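Replication protein B (Plasmid RSF1010, PDB 3H20) acts as the primase of the broad-host-range plasmid RSF1010, synthesising the primers for replication that runs exclusively in leading-strand mode. Local coordinates at residues I123-A128 against A136-R141; D222-E227 against F244-K249; R255-I260 against K289-P294; K262-A267 against A280-R285. All blocks are in the same frame, centred on the assembly; numbering follows the deposited sequence.

Interaction 1 stands apart from the other three, its centre 46 to 56 Å from theirs: it ties helix 117-130 to the loop that follows it, near the surface of the N-terminal primase domain, through an alanine contact and a sulfate-and-water bridge. Interactions 2, 3 and 4 lie 11 to 12 Å apart, centre to centre, in the C-terminal helical bundle. Interactions 3 and 4 join helices 257-267 and 279-291 at different levels; interaction 2 joins helices 220-234 and 239-252. Of the partly buried pair, interaction 2 sets Ala246 against Tyr224 and a glutamate against lysine methylenes; interaction 4 packs Met264 and Ala265 against Tyr282 and Ile283. Interaction 3, at the surface, rests on one methionine. A salt bridge, Glu223 to Arg255, links interactions 2 and 3.

Interaction 1: I123-A128 against A136-R141; sequences IARTLA and ASADSR. With SO4 (sulfate ion), chain D.
A sulfate and a water bridge Arg125 of the helix to Ala138 and Ser140 of the loop, with no direct hydrogen bond between the segments. The water accepts from Arg125 NH1 and donates to Ala138 O, 2.7 Å away, and its other hydrogen is given to sulfate O4. Both the water and sulfate O2 lie at the edge of the Arg125 guanidinium, in its plane, although NH1 to O2 is a weak bond at 3.3 Å. The loop grips the anion more firmly: Ser140 N donates to O4 over 2.8 Å, and Ser140 OG to O3 at a distance short enough to be doubtful. A bend at chi3 (-63°) turns the guanidinium along the helix toward the sulfate and Gln122, whose OE1 takes NH2. Beneath this polar layer Ala138 presses its methyl onto the helix backbone, CB standing 3.5 Å from Ala124 O and 3.9 Å from Ala128 CB. Ala124 and Ala128 offer only methyls here, and the CA and CG of Arg125 border Ala138 as well. The sulfate probably stems from the crystallisation liquor; the bound diphosphate lies about 11 Å from the Asp139 side chain, so this is a separate anion site. Just beyond it Asp139 OD1 accepts from Arg141 N at 2.9 Å, on its anti side and 32° out of the carboxylate plane, closing an Asx turn in the loop that leads into strand 144-145.

Interaction 2: D222-E227 against F244-K249; sequences DEYRSE and FIAAQK
Segments 222-227 and 244-249, on helices 220-234 and 239-252, run roughly antiparallel at 133° with their axes 9.4 Å apart, and the backbones come closest at Glu227 and Ala246, whose CA atoms are 5.7 Å apart. The small Ala246 permits this approach. Its methyl fits between two side chains of the facing helix, with CB 3.9 Å from Tyr224 CD1 and 4.1 Å from Glu227 CB. The tyrosine reaches it because CG stands opposite the backbone N (chi1 169°), which sends the ring outward from the helix, beside Ala246, and brings CD1 and CE1 obliquely onto the methyl. Its hydroxyl continues to Asp243, just ahead of the second segment. On the other flank Glu227 bends at chi2 (-60°), and its carboxylate lies against the aliphatic chain of Lys249 rather than the amine: OE1 is 3.1 Å from CD and 3.3 Å from CE. The lysine ammonium turns aside at chi4, leaving NZ 4.8 Å from OE1, too far for an ion pair. The salt bridge of Glu227 goes instead from OE2 to Arg253. With an alanine at Lys249 the methylenes beside Glu227 OE1 are gone, which would probably open a gap there and leave the carboxylate freer to turn. The contact thus depends on van der Waals fit round Ala246, and across the two segments the lysine offers Glu227 methylenes and at most a longer-range electrostatic pull.

Interaction 3: R255-I260 against K289-P294; sequences RSAEEI and KVMGLP
Met291, in segment 289-294 on helix 279-291, reaches to the first turn of helix 257-267, where its methyl meets Ala257. The side chain starts at CB, which points toward the other segment but is still too distant to touch it. CG, turned away from the carbonyl carbon at chi1 -67°, carries the chain closer without contact of its own. A bend at chi2 (-54°) then places SD, though the sulfur itself makes no contact with segment 255-260, and the extended last torsion sends CE outward as the atom that does. CE lies 4.1 Å from Ala257 N, 4.2 Å from Ala257 CB and 4.2 Å from Arg255 O, so the methyl rests over the start of the helix, on backbone as much as on side chain. Arg300 of helix 294-304 also touches Met291, and its NH1 bonds to Arg255 O, so the methionine sits beside a polar link between two parts of the bundle. The helix start it rests on is held by its own bonds. Ser256 OG accepts from Glu258 N at 2.8 Å and weakly from Glu259 N, while Ser256 N returns a nearly straight bond (173°) to Glu259 OE1, which accepts with its anti lone pair, the one away from OE2. Glu259 OE2 takes Arg255 NH1 in a salt bridge of 2.9 Å, met from above the carboxylate plane, and Arg255 NE is held in turn by Glu223 of helix 220-234. Ser256 and Glu259 so form a capping box, here at the N-terminus of helix 257-267 in the C-terminal helical bundle.

Interaction 4: K262-A267 against A280-R285; sequences KAMAEA and ADYIER
Met264 carries most of this contact, its methyl lying against Tyr282 and Ile283 of the facing helix. Three torsions put it there: CG lies beside the backbone N, the chain then runs straight through chi2, and a turn at chi3 (65°) swings CE round toward the tyrosine. CE comes to 3.6 Å from Tyr282 CE2 and is about as far from CD2 as from CZ, approaching the ring obliquely, with the two side chains at roughly a right angle. The same methyl lies 4.2 Å from Ile283 CA and 4.2 Å from Ile283 CG1, so it lies between the ring and the base of the isoleucine. In Tyr282 a chi1 of 166° throws the ring out from the flank of its helix, steeply to the helix axis, to where the methionine methyl ends. In Ile283 the extended chi2 carries CD1 across to Ala265 CB, 4.1 Å away. The axes of segments 262-267 and 280-285 are 10.2 Å apart at 136°, a spacing these mid-sized side chains span. Leu271 of the short helix 269-272 touches both Tyr282 and Ile283, on the connection between the two helices. The side chains meet through carbon atoms, with no hydrogen bond between the segments, so the contact here is an apolar fit, while the one polar end, Tyr282 OH, bonds to Asp243 OD2 of helix 239-252 and so fastens a third helix to the same ring.

Interaction 1: I123-A128 against A136-R141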
loop_
_atom_site.group_PDB
_atom_site.type_symbol
_atom_site.label_atom_id
_atom_site.label_comp_id
_atom_site.label_asym_id
_atom_site.label_seq_id
_atom_site.Cartn_x
_atom_site.Cartn_y
_atom_site.Cartn_z
ATOM N N ILE A 123 11.403 -4.880 -4.647
ATOM C CA ILE A 123 12.487 -4.501 -5.557
ATOM C C ILE A 123 12.111 -3.257 -6.366
ATOM O O ILE A 123 12.938 -2.371 -6.550
ATOM C CB ILE A 123 12.937 -5.686 -6.477
ATOM C CG1 ILE A 123 13.551 -6.805 -5.619
ATOM C CG2 ILE A 123 13.964 -5.222 -7.507
ATOM C CD1 ILE A 123 13.666 -8.152 -6.338
ATOM N N ALA A 124 10.857 -3.187 -6.822
ATOM C CA ALA A 124 10.368 -1.999 -7.531
ATOM C C ALA A 124 10.561 -0.709 -6.720
ATOM O O ALA A 124 11.026 0.302 -7.256
ATOM C CB ALA A 124 8.907 -2.181 -7.938
ATOM N N ARG A 125 10.207 -0.753 -5.435
ATOM C CA ARG A 125 10.416 0.382 -4.539
ATOM C C ARG A 125 11.907 0.675 -4.325
ATOM O O ARG A 125 12.317 1.838 -4.271
ATOM C CB ARG A 125 9.718 0.139 -3.191
ATOM C CG ARG A 125 8.192 0.112 -3.283
ATOM C CD ARG A 125 7.537 0.108 -1.912
ATOM N NE ARG A 125 7.853 -1.085 -1.125
ATOM C CZ ARG A 125 7.211 -2.247 -1.219
ATOM N NH1 ARG A 125 6.202 -2.400 -2.073
ATOM N NH2 ARG A 125 7.579 -3.263 -0.446
ATOM N N THR A 126 12.706 -0.387 -4.211
ATOM C CA THR A 126 14.152 -0.265 -4.000
ATOM C C THR A 126 14.830 0.405 -5.201
ATOM O O THR A 126 15.627 1.335 -5.031
ATOM C CB THR A 126 14.790 -1.654 -3.653
ATOM O OG1 THR A 126 14.344 -2.061 -2.355
ATOM C CG2 THR A 126 16.311 -1.603 -3.657
ATOM N N LEU A 127 14.479 -0.042 -6.405
ATOM C CA LEU A 127 15.054 0.511 -7.627
ATOM C C LEU A 127 14.594 1.946 -7.870
ATOM O O LEU A 127 15.386 2.780 -8.323
ATOM C CB LEU A 127 14.733 -0.378 -8.840
ATOM C CG LEU A 127 15.394 -1.764 -8.910
ATOM C CD1 LEU A 127 14.845 -2.580 -10.087
ATOM C CD2 LEU A 127 16.930 -1.660 -9.007
ATOM N N ALA A 128 13.328 2.240 -7.547
ATOM C CA ALA A 128 12.820 3.605 -7.674
ATOM C C ALA A 128 13.583 4.542 -6.734
ATOM O O ALA A 128 13.910 5.675 -7.097
ATOM C CB ALA A 128 11.324 3.650 -7.399
ATOM N N ALA A 136 5.490 6.479 -7.280
ATOM C CA ALA A 136 4.086 6.126 -7.483
ATOM C C ALA A 136 3.934 4.992 -8.490
ATOM O O ALA A 136 2.907 4.309 -8.509
ATOM C CB ALA A 136 3.290 7.343 -7.929
ATOM N N SER A 137 4.965 4.809 -9.318
ATOM C CA SER A 137 5.021 3.765 -10.332
ATOM C C SER A 137 5.610 2.451 -9.799
ATOM O O SER A 137 5.618 1.434 -10.508
ATOM C CB SER A 137 5.873 4.238 -11.521
ATOM O OG SER A 137 5.254 5.295 -12.239
ATOM N N ALA A 138 6.108 2.488 -8.565
ATOM C CA ALA A 138 6.814 1.359 -7.970
ATOM C C ALA A 138 5.856 0.413 -7.261
ATOM O O ALA A 138 5.555 0.586 -6.079
ATOM C CB ALA A 138 7.901 1.852 -7.005
ATOM N N ASP A 139 5.366 -0.571 -8.007
ATOM C CA ASP A 139 4.593 -1.687 -7.450
ATOM C C ASP A 139 4.619 -2.885 -8.410
ATOM O O ASP A 139 4.958 -2.734 -9.589
ATOM C CB ASP A 139 3.163 -1.262 -7.088
ATOM C CG ASP A 139 2.309 -0.981 -8.304
ATOM O OD1 ASP A 139 1.734 -1.945 -8.856
ATOM O OD2 ASP A 139 2.206 0.203 -8.700
ATOM N N SER A 140 4.255 -4.064 -7.908
ATOM C CA SER A 140 4.389 -5.316 -8.665
ATOM C C SER A 140 3.406 -5.447 -9.837
ATOM O O SER A 140 3.537 -6.361 -10.664
ATOM C CB SER A 140 4.242 -6.518 -7.730
ATOM O OG SER A 140 2.953 -6.535 -7.147
ATOM N N ARG A 141 2.432 -4.536 -9.907
ATOM C CA ARG A 141 1.394 -4.591 -10.944
ATOM C C ARG A 141 1.246 -3.299 -11.768
ATOM O O ARG A 141 0.182 -3.027 -12.322
ATOM C CB ARG A 141 0.050 -4.971 -10.310
ATOM C CG ARG A 141 -0.013 -6.402 -9.770
ATOM C CD ARG A 141 -0.182 -7.418 -10.901
ATOM N NE ARG A 141 -1.551 -7.458 -11.412
ATOM C CZ ARG A 141 -1.875 -7.740 -12.673
ATOM N NH1 ARG A 141 -0.925 -7.997 -13.562
ATOM N NH2 ARG A 141 -3.152 -7.755 -13.050
HETATM S S SO4 D . 3.159 -4.478 -4.296
HETATM O O1 SO4 D . 1.830 -3.863 -4.257
HETATM O O2 SO4 D . 3.754 -4.506 -2.957
HETATM O O3 SO4 D . 3.054 -5.847 -4.791
HETATM O O4 SO4 D . 4.009 -3.694 -5.178
HETATM O O HOH W 1 4.594 -0.713 -3.954
#

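Interaction 2: D222-E227 against F244-K249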
loop_
_atom_site.group_PDB
_atom_site.type_symbol
_atom_site.label_atom_id
_atom_site.label_comp_id
_atom_site.label_asym_id
_atom_site.label_seq_id
_atom_site.Cartn_x
_atom_site.Cartn_y
_atom_site.Cartn_z
ATOM N N ASP A 222 -13.519 -4.093 29.591
ATOM C CA ASP A 222 -12.089 -4.082 29.264
ATOM C C ASP A 222 -11.512 -2.676 29.404
ATOM O O ASP A 222 -10.387 -2.496 29.874
ATOM C CB ASP A 222 -11.848 -4.593 27.838
ATOM C CG ASP A 222 -12.463 -5.962 27.581
ATOM O OD1 ASP A 222 -12.470 -6.820 28.496
ATOM O OD2 ASP A 222 -12.926 -6.181 26.441
ATOM N N GLU A 223 -12.309 -1.696 28.986
ATOM C CA GLU A 223 -11.972 -0.278 29.047
ATOM C C GLU A 223 -11.816 0.189 30.498
ATOM O O GLU A 223 -10.858 0.889 30.840
ATOM C CB GLU A 223 -13.088 0.516 28.361
ATOM C CG GLU A 223 -12.690 1.862 27.799
ATOM C CD GLU A 223 -13.795 2.485 26.961
ATOM O OE1 GLU A 223 -14.450 1.741 26.196
ATOM O OE2 GLU A 223 -13.998 3.719 27.059
ATOM N N TYR A 224 -12.764 -0.215 31.340
ATOM C CA TYR A 224 -12.736 0.089 32.769
ATOM C C TYR A 224 -11.508 -0.518 33.457
ATOM O O TYR A 224 -10.783 0.179 34.168
ATOM C CB TYR A 224 -14.038 -0.376 33.436
ATOM C CG TYR A 224 -14.015 -0.348 34.948
ATOM C CD1 TYR A 224 -14.256 0.835 35.655
ATOM C CD2 TYR A 224 -13.765 -1.512 35.675
ATOM C CE1 TYR A 224 -14.234 0.856 37.050
ATOM C CE2 TYR A 224 -13.738 -1.500 37.057
ATOM C CZ TYR A 224 -13.970 -0.318 37.736
ATOM O OH TYR A 224 -13.937 -0.326 39.107
ATOM N N ARG A 225 -11.272 -1.810 33.221
ATOM C CA ARG A 225 -10.141 -2.526 33.815
ATOM C C ARG A 225 -8.794 -1.926 33.405
ATOM O O ARG A 225 -7.869 -1.845 34.219
ATOM C CB ARG A 225 -10.204 -4.014 33.461
ATOM C CG ARG A 225 -11.420 -4.733 34.037
ATOM C CD ARG A 225 -11.740 -6.007 33.267
ATOM N NE ARG A 225 -10.856 -7.112 33.630
ATOM C CZ ARG A 225 -11.110 -7.997 34.594
ATOM N NH1 ARG A 225 -12.228 -7.922 35.310
ATOM N NH2 ARG A 225 -10.238 -8.962 34.845
ATOM N N SER A 226 -8.696 -1.502 32.145
ATOM C CA SER A 226 -7.491 -0.856 31.621
ATOM C C SER A 226 -7.149 0.425 32.389
ATOM O O SER A 226 -6.010 0.604 32.826
ATOM C CB SER A 226 -7.654 -0.554 30.129
ATOM O OG SER A 226 -6.396 -0.357 29.511
ATOM N N GLU A 227 -8.140 1.301 32.559
ATOM C CA GLU A 227 -7.963 2.541 33.319
ATOM C C GLU A 227 -7.598 2.260 34.782
ATOM O O GLU A 227 -6.682 2.882 35.326
ATOM C CB GLU A 227 -9.219 3.425 33.248
ATOM C CG GLU A 227 -9.608 3.915 31.843
ATOM C CD GLU A 227 -8.527 4.748 31.159
ATOM O OE1 GLU A 227 -7.853 5.551 31.839
ATOM O OE2 GLU A 227 -8.352 4.604 29.928
ATOM N N PHE A 244 -14.232 6.713 40.310
ATOM C CA PHE A 244 -14.712 8.004 39.829
ATOM C C PHE A 244 -13.948 8.445 38.570
ATOM O O PHE A 244 -14.555 8.871 37.588
ATOM C CB PHE A 244 -14.595 9.062 40.931
ATOM C CG PHE A 244 -15.056 10.427 40.510
ATOM C CD1 PHE A 244 -16.387 10.797 40.645
ATOM C CD2 PHE A 244 -14.160 11.342 39.965
ATOM C CE1 PHE A 244 -16.820 12.063 40.250
ATOM C CE2 PHE A 244 -14.586 12.604 39.559
ATOM C CZ PHE A 244 -15.917 12.963 39.708
ATOM N N ILE A 245 -12.621 8.354 38.616
ATOM C CA ILE A 245 -11.791 8.771 37.481
ATOM C C ILE A 245 -11.981 7.856 36.260
ATOM O O ILE A 245 -12.050 8.338 35.125
ATOM C CB ILE A 245 -10.286 8.891 37.863
ATOM C CG1 ILE A 245 -10.092 9.946 38.963
ATOM C CG2 ILE A 245 -9.448 9.239 36.638
ATOM C CD1 ILE A 245 -8.675 10.069 39.492
ATOM N N ALA A 246 -12.059 6.547 36.490
ATOM C CA ALA A 246 -12.329 5.598 35.407
ATOM C C ALA A 246 -13.708 5.864 34.780
ATOM O O ALA A 246 -13.838 5.937 33.553
ATOM C CB ALA A 246 -12.217 4.147 35.908
ATOM N N ALA A 247 -14.722 6.049 35.621
ATOM C CA ALA A 247 -16.074 6.372 35.146
ATOM C C ALA A 247 -16.094 7.669 34.338
ATOM O O ALA A 247 -16.768 7.754 33.311
ATOM C CB ALA A 247 -17.061 6.453 36.314
ATOM N N GLN A 248 -15.355 8.674 34.802
ATOM C CA GLN A 248 -15.271 9.949 34.080
ATOM C C GLN A 248 -14.658 9.757 32.684
ATOM O O GLN A 248 -15.112 10.374 31.715
ATOM C CB GLN A 248 -14.481 10.986 34.883
ATOM C CG GLN A 248 -14.429 12.349 34.201
ATOM C CD GLN A 248 -13.325 13.244 34.706
ATOM O OE1 GLN A 248 -12.544 12.857 35.573
ATOM N NE2 GLN A 248 -13.239 14.459 34.138
ATOM N N LYS A 249 -13.639 8.902 32.590
ATOM C CA LYS A 249 -12.968 8.627 31.316
ATOM C C LYS A 249 -13.880 7.880 30.343
ATOM O O LYS A 249 -14.030 8.296 29.196
ATOM C CB LYS A 249 -11.659 7.866 31.537
ATOM C CG LYS A 249 -10.480 8.766 31.883
ATOM C CD LYS A 249 -9.451 8.030 32.726
ATOM C CE LYS A 249 -8.087 8.722 32.704
ATOM N NZ LYS A 249 -8.127 10.115 33.241
#

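Interaction 3: R255-I260 against K289-P294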
loop_
_atom_site.group_PDB
_atom_site.type_symbol
_atom_site.label_atom_id
_atom_site.label_comp_id
_atom_site.label_asym_id
_atom_site.label_seq_id
_atom_site.Cartn_x
_atom_site.Cartn_y
_atom_site.Cartn_z
ATOM N N ARG A 255 -19.450 6.174 26.745
ATOM C CA ARG A 255 -20.041 4.987 27.361
ATOM C C ARG A 255 -21.279 5.365 28.157
ATOM O O ARG A 255 -21.332 6.431 28.776
ATOM C CB ARG A 255 -19.039 4.250 28.258
ATOM C CG ARG A 255 -17.867 3.602 27.524
ATOM C CD ARG A 255 -18.324 2.511 26.579
ATOM N NE ARG A 255 -17.198 1.802 25.976
ATOM C CZ ARG A 255 -17.312 0.812 25.094
ATOM N NH1 ARG A 255 -18.509 0.395 24.690
ATOM N NH2 ARG A 255 -16.222 0.239 24.608
ATOM N N SER A 256 -22.267 4.478 28.124
ATOM C CA SER A 256 -23.548 4.685 28.786
ATOM C C SER A 256 -23.429 4.614 30.302
ATOM O O SER A 256 -22.504 4.003 30.831
ATOM C CB SER A 256 -24.551 3.637 28.290
ATOM O OG SER A 256 -25.558 3.373 29.251
ATOM N N ALA A 257 -24.376 5.240 30.993
ATOM C CA ALA A 257 -24.496 5.110 32.443
ATOM C C ALA A 257 -24.694 3.647 32.844
ATOM O O ALA A 257 -24.181 3.214 33.875
ATOM C CB ALA A 257 -25.645 5.968 32.958
ATOM N N GLU A 258 -25.427 2.900 32.011
ATOM C CA GLU A 258 -25.664 1.465 32.205
ATOM C C GLU A 258 -24.403 0.631 31.939
ATOM O O GLU A 258 -24.092 -0.284 32.706
ATOM C CB GLU A 258 -26.826 0.976 31.327
ATOM C CG GLU A 258 -27.250 -0.475 31.593
ATOM C CD GLU A 258 -28.300 -0.999 30.620
ATOM O OE1 GLU A 258 -28.497 -0.389 29.545
ATOM O OE2 GLU A 258 -28.924 -2.035 30.928
ATOM N N GLU A 259 -23.697 0.949 30.851
ATOM C CA GLU A 259 -22.411 0.318 30.519
ATOM C C GLU A 259 -21.400 0.443 31.668
ATOM O O GLU A 259 -20.750 -0.535 32.040
ATOM C CB GLU A 259 -21.822 0.926 29.238
ATOM C CG GLU A 259 -22.361 0.334 27.937
ATOM C CD GLU A 259 -21.746 0.969 26.692
ATOM O OE1 GLU A 259 -21.823 2.208 26.543
ATOM O OE2 GLU A 259 -21.197 0.225 25.854
ATOM N N ILE A 260 -21.287 1.646 32.225
ATOM C CA ILE A 260 -20.352 1.930 33.315
ATOM C C ILE A 260 -20.771 1.241 34.617
ATOM O O ILE A 260 -19.936 0.655 35.315
ATOM C CB ILE A 260 -20.185 3.457 33.530
ATOM C CG1 ILE A 260 -19.525 4.093 32.302
ATOM C CG2 ILE A 260 -19.376 3.755 34.799
ATOM C CD1 ILE A 260 -19.691 5.613 32.212
ATOM N N LYS A 289 -22.467 11.746 39.727
ATOM C CA LYS A 289 -21.455 12.781 39.945
ATOM C C LYS A 289 -20.650 13.045 38.685
ATOM O O LYS A 289 -20.382 14.190 38.339
ATOM C CB LYS A 289 -20.517 12.392 41.090
ATOM C CG LYS A 289 -21.128 12.571 42.475
ATOM C CD LYS A 289 -20.053 12.798 43.543
ATOM C CE LYS A 289 -19.055 11.639 43.632
ATOM N NZ LYS A 289 -18.165 11.767 44.843
ATOM N N VAL A 290 -20.286 11.965 38.003
ATOM C CA VAL A 290 -19.543 12.018 36.753
ATOM C C VAL A 290 -20.329 12.754 35.656
ATOM O O VAL A 290 -19.780 13.622 34.973
ATOM C CB VAL A 290 -19.155 10.572 36.330
ATOM C CG1 VAL A 290 -18.934 10.449 34.828
ATOM C CG2 VAL A 290 -17.932 10.116 37.127
ATOM N N MET A 291 -21.616 12.427 35.516
ATOM C CA MET A 291 -22.454 13.008 34.460
ATOM C C MET A 291 -22.731 14.505 34.673
ATOM O O MET A 291 -23.051 15.217 33.719
ATOM C CB MET A 291 -23.770 12.235 34.298
ATOM C CG MET A 291 -23.630 10.783 33.767
ATOM S SD MET A 291 -22.701 10.652 32.210
ATOM C CE MET A 291 -22.827 8.890 31.878
ATOM N N GLY A 292 -22.582 14.971 35.915
ATOM C CA GLY A 292 -22.756 16.388 36.254
ATOM C C GLY A 292 -21.543 17.268 35.962
ATOM O O GLY A 292 -21.648 18.498 35.989
ATOM N N LEU A 293 -20.401 16.650 35.667
ATOM C CA LEU A 293 -19.166 17.406 35.449
ATOM C C LEU A 293 -19.214 18.115 34.102
ATOM O O LEU A 293 -19.572 17.496 33.094
ATOM C CB LEU A 293 -17.932 16.502 35.495
ATOM C CG LEU A 293 -17.540 15.876 36.832
ATOM C CD1 LEU A 293 -16.458 14.856 36.603
ATOM C CD2 LEU A 293 -17.103 16.940 37.848
ATOM N N PRO A 294 -18.835 19.402 34.088
ATOM C CA PRO A 294 -18.715 20.179 32.852
ATOM C C PRO A 294 -17.810 19.466 31.838
ATOM O O PRO A 294 -18.135 19.436 30.652
ATOM C CB PRO A 294 -18.060 21.494 33.306
ATOM C CG PRO A 294 -18.254 21.560 34.775
ATOM C CD PRO A 294 -18.464 20.179 35.287
#

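Interaction 4: K262-A267 against A280-R285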
loop_
_atom_site.group_PDB
_atom_site.type_symbol
_atom_site.label_atom_id
_atom_site.label_comp_id
_atom_site.label_asym_id
_atom_site.label_seq_id
_atom_site.Cartn_x
_atom_site.Cartn_y
_atom_site.Cartn_z
ATOM N N LYS A 262 -22.662 -1.481 34.975
ATOM C CA LYS A 262 -22.469 -2.924 34.800
ATOM C C LYS A 262 -20.993 -3.326 34.909
ATOM O O LYS A 262 -20.671 -4.400 35.426
ATOM C CB LYS A 262 -23.070 -3.376 33.459
ATOM C CG LYS A 262 -22.655 -4.763 32.998
ATOM C CD LYS A 262 -23.695 -5.389 32.086
ATOM C CE LYS A 262 -23.334 -6.829 31.774
ATOM N NZ LYS A 262 -24.500 -7.600 31.267
ATOM N N ALA A 263 -20.109 -2.461 34.415
ATOM C CA ALA A 263 -18.663 -2.676 34.506
ATOM C C ALA A 263 -18.171 -2.596 35.952
ATOM O O ALA A 263 -17.357 -3.419 36.387
ATOM C CB ALA A 263 -17.918 -1.670 33.630
ATOM N N MET A 264 -18.672 -1.604 36.686
ATOM C CA MET A 264 -18.354 -1.437 38.105
ATOM C C MET A 264 -18.872 -2.625 38.914
ATOM O O MET A 264 -18.161 -3.155 39.765
ATOM C CB MET A 264 -18.942 -0.132 38.652
ATOM C CG MET A 264 -18.196 1.132 38.220
ATOM S SD MET A 264 -18.929 2.675 38.812
ATOM C CE MET A 264 -18.719 2.533 40.583
ATOM N N ALA A 265 -20.104 -3.039 38.625
ATOM C CA ALA A 265 -20.741 -4.165 39.308
ATOM C C ALA A 265 -19.907 -5.442 39.208
ATOM O O ALA A 265 -19.878 -6.243 40.144
ATOM C CB ALA A 265 -22.141 -4.395 38.765
ATOM N N GLU A 266 -19.220 -5.612 38.080
ATOM C CA GLU A 266 -18.443 -6.824 37.808
ATOM C C GLU A 266 -17.015 -6.767 38.354
ATOM O O GLU A 266 -16.511 -7.773 38.854
ATOM C CB GLU A 266 -18.405 -7.095 36.300
ATOM C CG GLU A 266 -17.857 -8.468 35.907
ATOM C CD GLU A 266 -18.813 -9.605 36.237
ATOM O OE1 GLU A 266 -20.044 -9.389 36.174
ATOM O OE2 GLU A 266 -18.335 -10.719 36.554
ATOM N N ALA A 267 -16.377 -5.598 38.269
ATOM C CA ALA A 267 -14.923 -5.502 38.452
ATOM C C ALA A 267 -14.400 -4.532 39.524
ATOM O O ALA A 267 -13.207 -4.546 39.822
ATOM C CB ALA A 267 -14.245 -5.211 37.099
ATOM N N ALA A 280 -25.834 -0.903 44.678
ATOM C CA ALA A 280 -26.524 -0.129 43.644
ATOM C C ALA A 280 -26.435 1.381 43.858
ATOM O O ALA A 280 -26.227 2.128 42.900
ATOM C CB ALA A 280 -27.981 -0.569 43.527
ATOM N N ASP A 281 -26.578 1.812 45.113
ATOM C CA ASP A 281 -26.513 3.232 45.473
ATOM C C ASP A 281 -25.148 3.856 45.181
ATOM O O ASP A 281 -25.070 4.989 44.695
ATOM C CB ASP A 281 -26.872 3.433 46.946
ATOM N N TYR A 282 -24.081 3.117 45.485
ATOM C CA TYR A 282 -22.722 3.598 45.246
ATOM C C TYR A 282 -22.458 3.804 43.755
ATOM O O TYR A 282 -21.904 4.833 43.367
ATOM C CB TYR A 282 -21.673 2.671 45.882
ATOM C CG TYR A 282 -20.260 2.930 45.397
ATOM C CD1 TYR A 282 -19.581 4.101 45.746
ATOM C CD2 TYR A 282 -19.607 2.008 44.582
ATOM C CE1 TYR A 282 -18.289 4.347 45.288
ATOM C CE2 TYR A 282 -18.313 2.242 44.125
ATOM C CZ TYR A 282 -17.661 3.410 44.482
ATOM O OH TYR A 282 -16.386 3.646 44.024
ATOM N N ILE A 283 -22.870 2.836 42.932
ATOM C CA ILE A 283 -22.756 2.938 41.466
ATOM C C ILE A 283 -23.531 4.149 40.920
ATOM O O ILE A 283 -22.982 4.954 40.161
ATOM C CB ILE A 283 -23.254 1.650 40.755
ATOM C CG1 ILE A 283 -22.358 0.455 41.090
ATOM C CG2 ILE A 283 -23.309 1.850 39.241
ATOM C CD1 ILE A 283 -22.958 -0.905 40.717
ATOM N N GLU A 284 -24.801 4.262 41.312
ATOM C CA GLU A 284 -25.691 5.339 40.870
ATOM C C GLU A 284 -25.116 6.717 41.194
ATOM O O GLU A 284 -25.139 7.614 40.355
ATOM C CB GLU A 284 -27.088 5.161 41.501
ATOM C CG GLU A 284 -27.945 6.439 41.615
ATOM C CD GLU A 284 -28.681 6.812 40.331
ATOM O OE1 GLU A 284 -29.448 5.976 39.805
ATOM O OE2 GLU A 284 -28.514 7.956 39.860
ATOM N N ARG A 285 -24.602 6.870 42.412
ATOM C CA ARG A 285 -24.017 8.133 42.853
ATOM C C ARG A 285 -22.718 8.441 42.104
ATOM O O ARG A 285 -22.495 9.581 41.679
ATOM C CB ARG A 285 -23.799 8.118 44.368
ATOM C CG ARG A 285 -23.346 9.446 44.961
ATOM C CD ARG A 285 -23.713 9.580 46.445
ATOM N NE ARG A 285 -23.460 8.358 47.214
ATOM C CZ ARG A 285 -22.259 7.941 47.613
ATOM N NH1 ARG A 285 -21.166 8.636 47.315
ATOM N NH2 ARG A 285 -22.150 6.812 48.298
#